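Local coordinates for protein 2-dehydropantoate 2-reductase (Enterococcus faecium, PDB 3WFI) that acts as a D-mandelate dehydrogenase of the ketopantoate reductase family, a Rossmann-fold oxidoreductase that binds NAD(+), at residues Val26-Gly31 with Leu57-Gln62; Val71-Phe77 with Thr98-Leu104; Trp32-Gln38 with Leu133-Gly137. Residues are numbered along the deposited sequence.

Contact 1 (Val26-Gly31 with Leu57-Gln62)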
loop_
_atom_site.group_PDB
_atom_site.type_symbol
_atom_site.label_atom_id
_atom_site.label_comp_id
_atom_site.label_asym_id
_atom_site.label_seq_id
_atom_site.Cartn_x
_atom_site.Cartn_y
_atom_site.Cartn_z
ATOM N N VAL B 26 -4.163 -12.878 45.470
ATOM C CA VAL B 26 -4.214 -12.051 44.270
ATOM C C VAL B 26 -3.522 -10.705 44.476
ATOM O O VAL B 26 -3.661 -10.061 45.515
ATOM C CB VAL B 26 -5.674 -11.788 43.843
ATOM C CG1 VAL B 26 -5.713 -10.896 42.618
ATOM C CG2 VAL B 26 -6.400 -13.103 43.575
ATOM N N LEU B 27 -2.751 -10.303 43.478
ATOM C CA LEU B 27 -2.183 -8.963 43.409
ATOM C C LEU B 27 -2.701 -8.276 42.148
ATOM O O LEU B 27 -2.533 -8.788 41.032
ATOM C CB LEU B 27 -0.649 -9.032 43.371
ATOM C CG LEU B 27 0.093 -7.705 43.174
ATOM C CD1 LEU B 27 -0.044 -6.804 44.395
ATOM C CD2 LEU B 27 1.561 -7.960 42.844
ATOM N N LEU B 28 -3.343 -7.125 42.334
ATOM C CA LEU B 28 -3.771 -6.298 41.219
ATOM C C LEU B 28 -2.626 -5.363 40.834
ATOM O O LEU B 28 -1.915 -4.847 41.685
ATOM C CB LEU B 28 -5.002 -5.478 41.584
ATOM C CG LEU B 28 -6.247 -6.267 42.028
ATOM C CD1 LEU B 28 -7.375 -5.307 42.340
ATOM C CD2 LEU B 28 -6.701 -7.287 40.988
ATOM N N ILE B 29 -2.442 -5.176 39.535
ATOM C CA ILE B 29 -1.422 -4.268 39.016
ATOM C C ILE B 29 -2.072 -3.380 37.965
ATOM O O ILE B 29 -2.713 -3.871 37.038
ATOM C CB ILE B 29 -0.235 -5.029 38.389
ATOM C CG1 ILE B 29 0.322 -6.050 39.372
ATOM C CG2 ILE B 29 0.877 -4.057 37.987
ATOM C CD1 ILE B 29 1.234 -7.083 38.742
ATOM N N ASP B 30 -1.921 -2.069 38.127
ATOM C CA ASP B 30 -2.582 -1.111 37.242
ATOM C C ASP B 30 -1.789 0.192 37.122
ATOM O O ASP B 30 -1.019 0.552 38.021
ATOM C CB ASP B 30 -3.980 -0.815 37.756
ATOM C CG ASP B 30 -4.889 -0.277 36.674
ATOM O OD1 ASP B 30 -5.463 -1.088 35.922
ATOM O OD2 ASP B 30 -5.033 0.961 36.586
ATOM N N GLY B 31 -1.988 0.894 36.011
ATOM C CA GLY B 31 -1.303 2.155 35.751
ATOM C C GLY B 31 -2.091 3.395 36.114
ATOM O O GLY B 31 -1.539 4.495 36.094
ATOM N N LEU B 57 -7.931 -6.090 48.293
ATOM C CA LEU B 57 -7.016 -6.753 47.375
ATOM C C LEU B 57 -5.716 -5.986 47.376
ATOM O O LEU B 57 -5.725 -4.760 47.258
ATOM C CB LEU B 57 -7.587 -6.794 45.958
ATOM C CG LEU B 57 -8.540 -7.914 45.541
ATOM C CD1 LEU B 57 -8.895 -8.880 46.658
ATOM C CD2 LEU B 57 -9.792 -7.379 44.877
ATOM N N PRO B 58 -4.591 -6.696 47.536
ATOM C CA PRO B 58 -3.308 -6.056 47.309
ATOM C C PRO B 58 -3.256 -5.421 45.907
ATOM O O PRO B 58 -3.695 -6.019 44.938
ATOM C CB PRO B 58 -2.316 -7.216 47.411
ATOM C CG PRO B 58 -2.994 -8.239 48.239
ATOM C CD PRO B 58 -4.455 -8.092 47.988
ATOM N N ILE B 59 -2.763 -4.199 45.815
ATOM C CA ILE B 59 -2.640 -3.538 44.519
ATOM C C ILE B 59 -1.404 -2.674 44.509
ATOM O O ILE B 59 -1.080 -2.008 45.510
ATOM C CB ILE B 59 -3.895 -2.700 44.165
ATOM C CG1 ILE B 59 -3.769 -2.105 42.761
ATOM C CG2 ILE B 59 -4.115 -1.591 45.186
ATOM C CD1 ILE B 59 -5.091 -1.689 42.141
ATOM N N VAL B 60 -0.714 -2.685 43.372
ATOM C CA VAL B 60 0.448 -1.834 43.177
ATOM C C VAL B 60 0.370 -1.127 41.825
ATOM O O VAL B 60 -0.144 -1.684 40.843
ATOM C CB VAL B 60 1.760 -2.635 43.265
ATOM C CG1 VAL B 60 2.077 -2.954 44.716
ATOM C CG2 VAL B 60 1.678 -3.919 42.458
ATOM N N LEU B 61 0.857 0.109 41.799
ATOM C CA LEU B 61 1.177 0.782 40.540
ATOM C C LEU B 61 2.147 -0.099 39.774
ATOM O O LEU B 61 3.066 -0.662 40.353
ATOM C CB LEU B 61 1.850 2.154 40.772
ATOM C CG LEU B 61 1.149 3.441 40.312
ATOM C CD1 LEU B 61 2.095 4.616 40.519
ATOM C CD2 LEU B 61 0.701 3.355 38.859
ATOM N N GLN B 62 1.970 -0.184 38.467
ATOM C CA GLN B 62 2.758 -1.126 37.673
ATOM C C GLN B 62 4.278 -0.939 37.732
ATOM O O GLN B 62 5.033 -1.904 37.651
ATOM C CB GLN B 62 2.237 -1.187 36.236
ATOM C CG GLN B 62 2.888 -0.264 35.242
ATOM C CD GLN B 62 2.271 -0.404 33.861
ATOM O OE1 GLN B 62 1.058 -0.367 33.713
ATOM N NE2 GLN B 62 3.110 -0.584 32.844
#

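Contact 2 (Val71-Phe77 with Thr98-Leu104)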
loop_
_atom_site.group_PDB
_atom_site.type_symbol
_atom_site.label_atom_id
_atom_site.label_comp_id
_atom_site.label_asym_id
_atom_site.label_seq_id
_atom_site.Cartn_x
_atom_site.Cartn_y
_atom_site.Cartn_z
ATOM N N VAL B 71 4.971 -14.630 41.618
ATOM C CA VAL B 71 3.663 -15.260 41.431
ATOM C C VAL B 71 3.744 -16.514 40.588
ATOM O O VAL B 71 4.684 -16.692 39.809
ATOM C CB VAL B 71 2.630 -14.300 40.775
ATOM C CG1 VAL B 71 2.396 -13.102 41.668
ATOM C CG2 VAL B 71 3.069 -13.860 39.385
ATOM N N ASP B 72 2.731 -17.362 40.744
ATOM C CA ASP B 72 2.591 -18.598 39.980
ATOM C C ASP B 72 1.916 -18.329 38.635
ATOM O O ASP B 72 2.145 -19.040 37.659
ATOM C CB ASP B 72 1.734 -19.618 40.758
ATOM C CG ASP B 72 2.276 -19.909 42.149
ATOM O OD1 ASP B 72 3.476 -20.250 42.267
ATOM O OD2 ASP B 72 1.501 -19.803 43.115
ATOM N N LEU B 73 1.078 -17.303 38.590
ATOM C CA LEU B 73 0.291 -17.033 37.401
ATOM C C LEU B 73 0.094 -15.545 37.207
ATOM O O LEU B 73 -0.229 -14.824 38.150
ATOM C CB LEU B 73 -1.067 -17.722 37.510
ATOM C CG LEU B 73 -2.119 -17.429 36.428
ATOM C CD1 LEU B 73 -1.726 -18.025 35.085
ATOM C CD2 LEU B 73 -3.458 -17.991 36.880
ATOM N N ILE B 74 0.301 -15.097 35.973
ATOM C CA ILE B 74 -0.041 -13.743 35.559
ATOM C C ILE B 74 -1.180 -13.844 34.547
ATOM O O ILE B 74 -1.065 -14.537 33.526
ATOM C CB ILE B 74 1.168 -13.032 34.926
ATOM C CG1 ILE B 74 2.341 -12.979 35.898
ATOM C CG2 ILE B 74 0.799 -11.623 34.462
ATOM C CD1 ILE B 74 3.628 -12.492 35.265
ATOM N N ILE B 75 -2.275 -13.145 34.818
ATOM C CA ILE B 75 -3.368 -13.010 33.849
ATOM C C ILE B 75 -3.327 -11.595 33.280
ATOM O O ILE B 75 -3.425 -10.612 34.015
ATOM C CB ILE B 75 -4.751 -13.295 34.473
ATOM C CG1 ILE B 75 -4.704 -14.579 35.301
ATOM C CG2 ILE B 75 -5.817 -13.401 33.384
ATOM C CD1 ILE B 75 -6.018 -14.939 35.967
ATOM N N LEU B 76 -3.163 -11.506 31.957
ATOM C CA LEU B 76 -2.930 -10.240 31.277
ATOM C C LEU B 76 -4.230 -9.646 30.755
ATOM O O LEU B 76 -4.939 -10.298 29.982
ATOM C CB LEU B 76 -1.984 -10.450 30.083
ATOM C CG LEU B 76 -0.540 -10.881 30.381
ATOM C CD1 LEU B 76 0.122 -11.336 29.092
ATOM C CD2 LEU B 76 0.253 -9.756 31.005
ATOM N N PHE B 77 -4.510 -8.413 31.176
ATOM C CA PHE B 77 -5.629 -7.612 30.668
ATOM C C PHE B 77 -5.092 -6.243 30.234
ATOM O O PHE B 77 -5.583 -5.210 30.687
ATOM C CB PHE B 77 -6.684 -7.377 31.758
ATOM C CG PHE B 77 -7.361 -8.625 32.229
ATOM C CD1 PHE B 77 -8.430 -9.145 31.522
ATOM C CD2 PHE B 77 -6.914 -9.298 33.357
ATOM C CE1 PHE B 77 -9.049 -10.312 31.933
ATOM C CE2 PHE B 77 -7.537 -10.468 33.778
ATOM C CZ PHE B 77 -8.606 -10.968 33.062
ATOM N N THR B 98 6.540 -19.582 36.403
ATOM C CA THR B 98 5.393 -18.689 36.305
ATOM C C THR B 98 4.699 -18.880 34.966
ATOM O O THR B 98 5.343 -18.874 33.907
ATOM C CB THR B 98 5.796 -17.219 36.462
ATOM O OG1 THR B 98 6.273 -16.998 37.796
ATOM C CG2 THR B 98 4.608 -16.297 36.185
ATOM N N GLU B 99 3.384 -19.061 35.023
ATOM C CA GLU B 99 2.587 -19.213 33.817
ATOM C C GLU B 99 1.937 -17.881 33.491
ATOM O O GLU B 99 1.659 -17.080 34.400
ATOM C CB GLU B 99 1.541 -20.320 34.002
ATOM C CG GLU B 99 2.188 -21.665 34.252
ATOM C CD GLU B 99 1.218 -22.818 34.229
ATOM O OE1 GLU B 99 0.145 -22.742 34.846
ATOM O OE2 GLU B 99 1.558 -23.837 33.598
ATOM N N VAL B 100 1.712 -17.647 32.203
ATOM C CA VAL B 100 1.074 -16.426 31.742
ATOM C C VAL B 100 -0.154 -16.781 30.914
ATOM O O VAL B 100 -0.058 -17.521 29.936
ATOM C CB VAL B 100 2.012 -15.579 30.859
ATOM C CG1 VAL B 100 1.300 -14.323 30.362
ATOM C CG2 VAL B 100 3.284 -15.198 31.608
ATOM N N LEU B 101 -1.300 -16.238 31.306
ATOM C CA LEU B 101 -2.542 -16.417 30.562
ATOM C C LEU B 101 -2.920 -15.089 29.947
ATOM O O LEU B 101 -3.174 -14.116 30.665
ATOM C CB LEU B 101 -3.668 -16.908 31.486
ATOM C CG LEU B 101 -5.073 -16.942 30.879
ATOM C CD1 LEU B 101 -5.138 -17.839 29.653
ATOM C CD2 LEU B 101 -6.081 -17.389 31.929
ATOM N N CYS B 102 -2.923 -15.045 28.619
ATOM C CA CYS B 102 -3.305 -13.854 27.904
ATOM C C CYS B 102 -4.784 -13.899 27.543
ATOM O O CYS B 102 -5.260 -14.862 26.944
ATOM C CB CYS B 102 -2.476 -13.695 26.628
ATOM S SG CYS B 102 -2.869 -12.129 25.824
ATOM N N LEU B 103 -5.509 -12.867 27.946
ATOM C CA LEU B 103 -6.902 -12.701 27.546
ATOM C C LEU B 103 -7.041 -11.505 26.600
ATOM O O LEU B 103 -8.143 -11.004 26.377
ATOM C CB LEU B 103 -7.804 -12.569 28.775
ATOM C CG LEU B 103 -8.325 -13.822 29.463
ATOM C CD1 LEU B 103 -7.557 -15.068 29.082
ATOM C CD2 LEU B 103 -8.385 -13.648 30.967
ATOM N N LEU B 104 -5.917 -11.087 26.017
ATOM C CA LEU B 104 -5.914 -10.093 24.945
ATOM C C LEU B 104 -6.253 -10.820 23.647
ATOM O O LEU B 104 -5.563 -11.758 23.244
ATOM C CB LEU B 104 -4.546 -9.421 24.770
ATOM C CG LEU B 104 -3.806 -8.440 25.666
ATOM C CD1 LEU B 104 -3.350 -8.924 27.037
ATOM C CD2 LEU B 104 -2.631 -7.928 24.831
#

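Contact 3 (Trp32-Gln38 with Leu133-Gly137)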
loop_
_atom_site.group_PDB
_atom_site.type_symbol
_atom_site.label_atom_id
_atom_site.label_comp_id
_atom_site.label_asym_id
_atom_site.label_seq_id
_atom_site.Cartn_x
_atom_site.Cartn_y
_atom_site.Cartn_z
ATOM N N TRP B 32 -3.370 3.237 36.440
ATOM C CA TRP B 32 -4.224 4.375 36.769
ATOM C C TRP B 32 -4.086 4.716 38.260
ATOM O O TRP B 32 -4.667 4.053 39.118
ATOM C CB TRP B 32 -5.684 4.085 36.371
ATOM C CG TRP B 32 -6.654 5.196 36.649
ATOM C CD1 TRP B 32 -6.358 6.518 36.846
ATOM C CD2 TRP B 32 -8.089 5.088 36.736
ATOM N NE1 TRP B 32 -7.513 7.230 37.075
ATOM C CE2 TRP B 32 -8.588 6.380 37.014
ATOM C CE3 TRP B 32 -8.998 4.023 36.620
ATOM C CZ2 TRP B 32 -9.956 6.638 37.171
ATOM C CZ3 TRP B 32 -10.357 4.281 36.786
ATOM C CH2 TRP B 32 -10.821 5.581 37.050
ATOM N N ALA B 33 -3.327 5.775 38.548
ATOM C CA ALA B 33 -2.955 6.154 39.918
ATOM C C ALA B 33 -4.133 6.326 40.870
ATOM O O ALA B 33 -4.061 5.901 42.019
ATOM C CB ALA B 33 -2.114 7.426 39.907
ATOM N N GLU B 34 -5.209 6.950 40.402
ATOM C CA GLU B 34 -6.385 7.179 41.248
ATOM C C GLU B 34 -7.090 5.856 41.561
ATOM O O GLU B 34 -7.681 5.694 42.632
ATOM C CB GLU B 34 -7.385 8.106 40.563
ATOM C CG GLU B 34 -6.850 9.421 40.011
ATOM C CD GLU B 34 -7.891 10.145 39.166
ATOM O OE1 GLU B 34 -9.110 9.910 39.384
ATOM O OE2 GLU B 34 -7.490 10.941 38.282
ATOM N N HIS B 35 -7.051 4.940 40.593
ATOM C CA HIS B 35 -7.607 3.583 40.736
ATOM C C HIS B 35 -6.852 2.815 41.814
ATOM O O HIS B 35 -7.452 2.236 42.712
ATOM C CB HIS B 35 -7.479 2.842 39.403
ATOM C CG HIS B 35 -8.277 1.575 39.312
ATOM N ND1 HIS B 35 -9.579 1.478 39.747
ATOM C CD2 HIS B 35 -7.969 0.367 38.790
ATOM C CE1 HIS B 35 -10.035 0.259 39.517
ATOM N NE2 HIS B 35 -9.075 -0.435 38.936
ATOM N N VAL B 36 -5.525 2.849 41.709
ATOM C CA VAL B 36 -4.643 2.170 42.647
ATOM C C VAL B 36 -4.850 2.715 44.064
ATOM O O VAL B 36 -5.017 1.947 45.012
ATOM C CB VAL B 36 -3.161 2.309 42.218
ATOM C CG1 VAL B 36 -2.222 1.759 43.288
ATOM C CG2 VAL B 36 -2.920 1.595 40.891
ATOM N N GLN B 37 -4.847 4.039 44.196
ATOM C CA GLN B 37 -4.962 4.692 45.499
ATOM C C GLN B 37 -6.316 4.421 46.157
ATOM O O GLN B 37 -6.387 4.176 47.363
ATOM C CB GLN B 37 -4.730 6.205 45.347
ATOM C CG GLN B 37 -4.621 6.966 46.656
ATOM C CD GLN B 37 -3.446 6.516 47.484
ATOM O OE1 GLN B 37 -2.304 6.531 47.022
ATOM N NE2 GLN B 37 -3.716 6.101 48.711
ATOM N N GLN B 38 -7.390 4.459 45.371
ATOM C CA GLN B 38 -8.733 4.196 45.914
ATOM C C GLN B 38 -8.835 2.778 46.466
ATOM O O GLN B 38 -9.334 2.578 47.570
ATOM C CB GLN B 38 -9.845 4.489 44.890
ATOM C CG GLN B 38 -10.280 5.944 44.883
ATOM C CD GLN B 38 -10.680 6.448 46.245
ATOM O OE1 GLN B 38 -11.639 5.950 46.844
ATOM N NE2 GLN B 38 -9.974 7.455 46.734
ATOM N N LEU B 133 -16.512 -0.609 34.767
ATOM C CA LEU B 133 -15.756 0.246 35.678
ATOM C C LEU B 133 -16.506 1.568 35.905
ATOM O O LEU B 133 -16.504 2.445 35.047
ATOM C CB LEU B 133 -14.356 0.496 35.114
ATOM C CG LEU B 133 -13.273 1.084 36.026
ATOM C CD1 LEU B 133 -13.164 0.322 37.335
ATOM C CD2 LEU B 133 -11.932 1.085 35.305
ATOM N N GLU B 134 -17.146 1.698 37.066
ATOM C CA GLU B 134 -17.970 2.869 37.391
ATOM C C GLU B 134 -17.109 4.073 37.744
ATOM O O GLU B 134 -17.405 5.203 37.344
ATOM C CB GLU B 134 -18.909 2.557 38.562
ATOM C CG GLU B 134 -19.885 1.416 38.300
ATOM C CD GLU B 134 -21.096 1.850 37.493
ATOM O OE1 GLU B 134 -21.923 2.609 38.042
ATOM O OE2 GLU B 134 -21.229 1.434 36.320
ATOM N N GLY B 135 -16.057 3.827 38.515
ATOM C CA GLY B 135 -15.122 4.873 38.912
ATOM C C GLY B 135 -13.876 4.248 39.501
ATOM O O GLY B 135 -13.753 3.025 39.508
ATOM N N PRO B 136 -12.935 5.077 39.988
ATOM C CA PRO B 136 -11.745 4.525 40.631
ATOM C C PRO B 136 -12.112 3.608 41.797
ATOM O O PRO B 136 -12.746 4.047 42.750
ATOM C CB PRO B 136 -10.978 5.767 41.123
ATOM C CG PRO B 136 -11.876 6.944 40.911
ATOM C CD PRO B 136 -12.881 6.545 39.872
ATOM N N GLY B 137 -11.774 2.329 41.677
ATOM C CA GLY B 137 -11.976 1.352 42.742
ATOM C C GLY B 137 -13.414 0.896 42.839
ATOM O O GLY B 137 -13.813 0.320 43.845
#

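Contact 1 (Val26-Gly31 with Leu57-Gln62)
L28 and I59 sit abreast at the apolar centre, with L28 CB 3.8 Å from I59 CG1. Their side chains share one face of the sheet, and L57 adds its CB 3.9 Å from L28 CD1. On the other face I29 pairs with V60, I29 CG1 lying 4.0 Å from V60 CG2. L27, whose CA-to-CB bond points sideways, still brings CD1 within 3.9 Å of V60 CG2 and 3.8 Å of P58 CB. I59 runs on to helix 33-42, whereas I29 meets M86 and I90 of helix 80-90, so a helix covers each face. Between these layers the strands run parallel, their axes approaching to 4.8 Å at 26°. Strand 59-61 is the outermost strand of the Rossmann sheet at this end, and 25-30, the second strand of the nucleotide-binding fold, lies between it and strand 2-6. The parallel hydrogen bonds alternate: L28 N gives to P58 O (2.9 Å), L28 O takes V60 N (3.0 Å), D30 N gives to V60 O (3.3 Å) and D30 O takes Q62 N (3.1 Å). CA-H...O contacts fill in between, such as I59 CA to L28 O at 3.2 Å. At the last pair, D30 with L61, the side chains diverge. D30, an NAD(+)-binding residue at the C-terminal end of its strand, accepts hydrogen bonds from the backbone N of A8 at OD1 and of W32 at OD2; an acid there typically recognises the adenosine ribose in NAD(+)-dependent Rossmann folds, consistent with this role. Q62, at the polar edge, uses NE2 to bond D89 of helix 80-90.

Contact 2 (Val71-Phe77 with Thr98-Leu104)
This is a buried pairing of two parallel strands, 73-76 and 98-102, in the middle of the large sheet, with strand 2-6 flanking the first and strand 122-127 the second. Their axes lie 4.7 Å apart at 17°. E99 N bonds D72 O (2.9 Å), I74 N bonds E99 O (2.9 Å), L101 N bonds I74 O (2.8 Å) and L76 N bonds L101 O (2.9 Å); a weak bond from L103 N to L76 O (3.3 Å) ends the series. At the start, T98 OG1 donates to V71 O at 2.6 Å, next to the corner the chain turns at D72. The pair forms the fourth and fifth strands of the Rossmann fold, joined through helix 80-90. One face carries I74, L76, V100 and C102, with L76 CD1 3.5 Å from V100 CG1, and helix 109-113 packs on it. The opposite face carries L73, I75, E99 and L101, and I75 reaches L19 of helix 10-21. Past the strand ends, L103 CD2 lies 3.5 Å from I75 CG2 and 3.4 Å from F77 CZ, while the F77 ring stacks edge-to-face with F15 and touches M11, an NAD(+)-binding residue.

Contact 3 (Trp32-Gln38 with Leu133-Gly137)
A histidine side chain of a helix captures a backbone amide in the turn after a strand: G137 N donates to H35 ND1 over 3.0 Å, the amide lying at the edge of the imidazole near its plane. With ND1 as acceptor, H35 uses NE2 to bond the carbonyl O of A8, in the glycine-rich segment that follows strand 2-6, so one ring bridges two loops. Beside this bond P136 is the most covered residue. Its ring lies along the first turns of the helix, with P136 CD 3.6 Å from W32 CH2 and P136 CB 3.6 Å from E34 O; its backbone O is 3.6 Å from Q38 CB. G137 has a positive phi of 78°, and a CB there would come tight against Q38 CB. W32, the N-cap residue, extends its indole across to the strand, with CZ3 3.9 Å from L133 CD2 at the ring edge. L133 CD1 in turn approaches H35 CE1 at 3.8 Å. E134 and G135 form a classic beta bulge opposite the first residue of strand 138-140. L133 also touches A10 of helix 10-21, an NAD(+)-binding residue in what is probably the glycine-rich Rossmann turn. Helix 33-42 thus lies between strand 25-30, where H35 and V36 meet D30, and the small mixed sheet in which strand 132-135 is an edge strand and G137 bonds Q45.

How the contacts relate
From the N terminus, strand 25-30 leads into helix 33-42, so contacts 1 and 3 begin on successive elements. Contact 1 closes first, when the chain returns through 44-47 and 52-55 to lay strand 59-61 beside 25-30. Contact 2 then opens on the next strand, 71-76, and closes at 98-102; it follows contact 1 in series and is nested inside the long loop that contact 3 closes at 133-137. Contacts 1 and 3 cross along the chain and touch in space, V36 packing on D30, I59 and L61. Contacts 1 and 2 fasten one end and the middle of the large sheet, while contact 3 ties its helical layer to the small sheet.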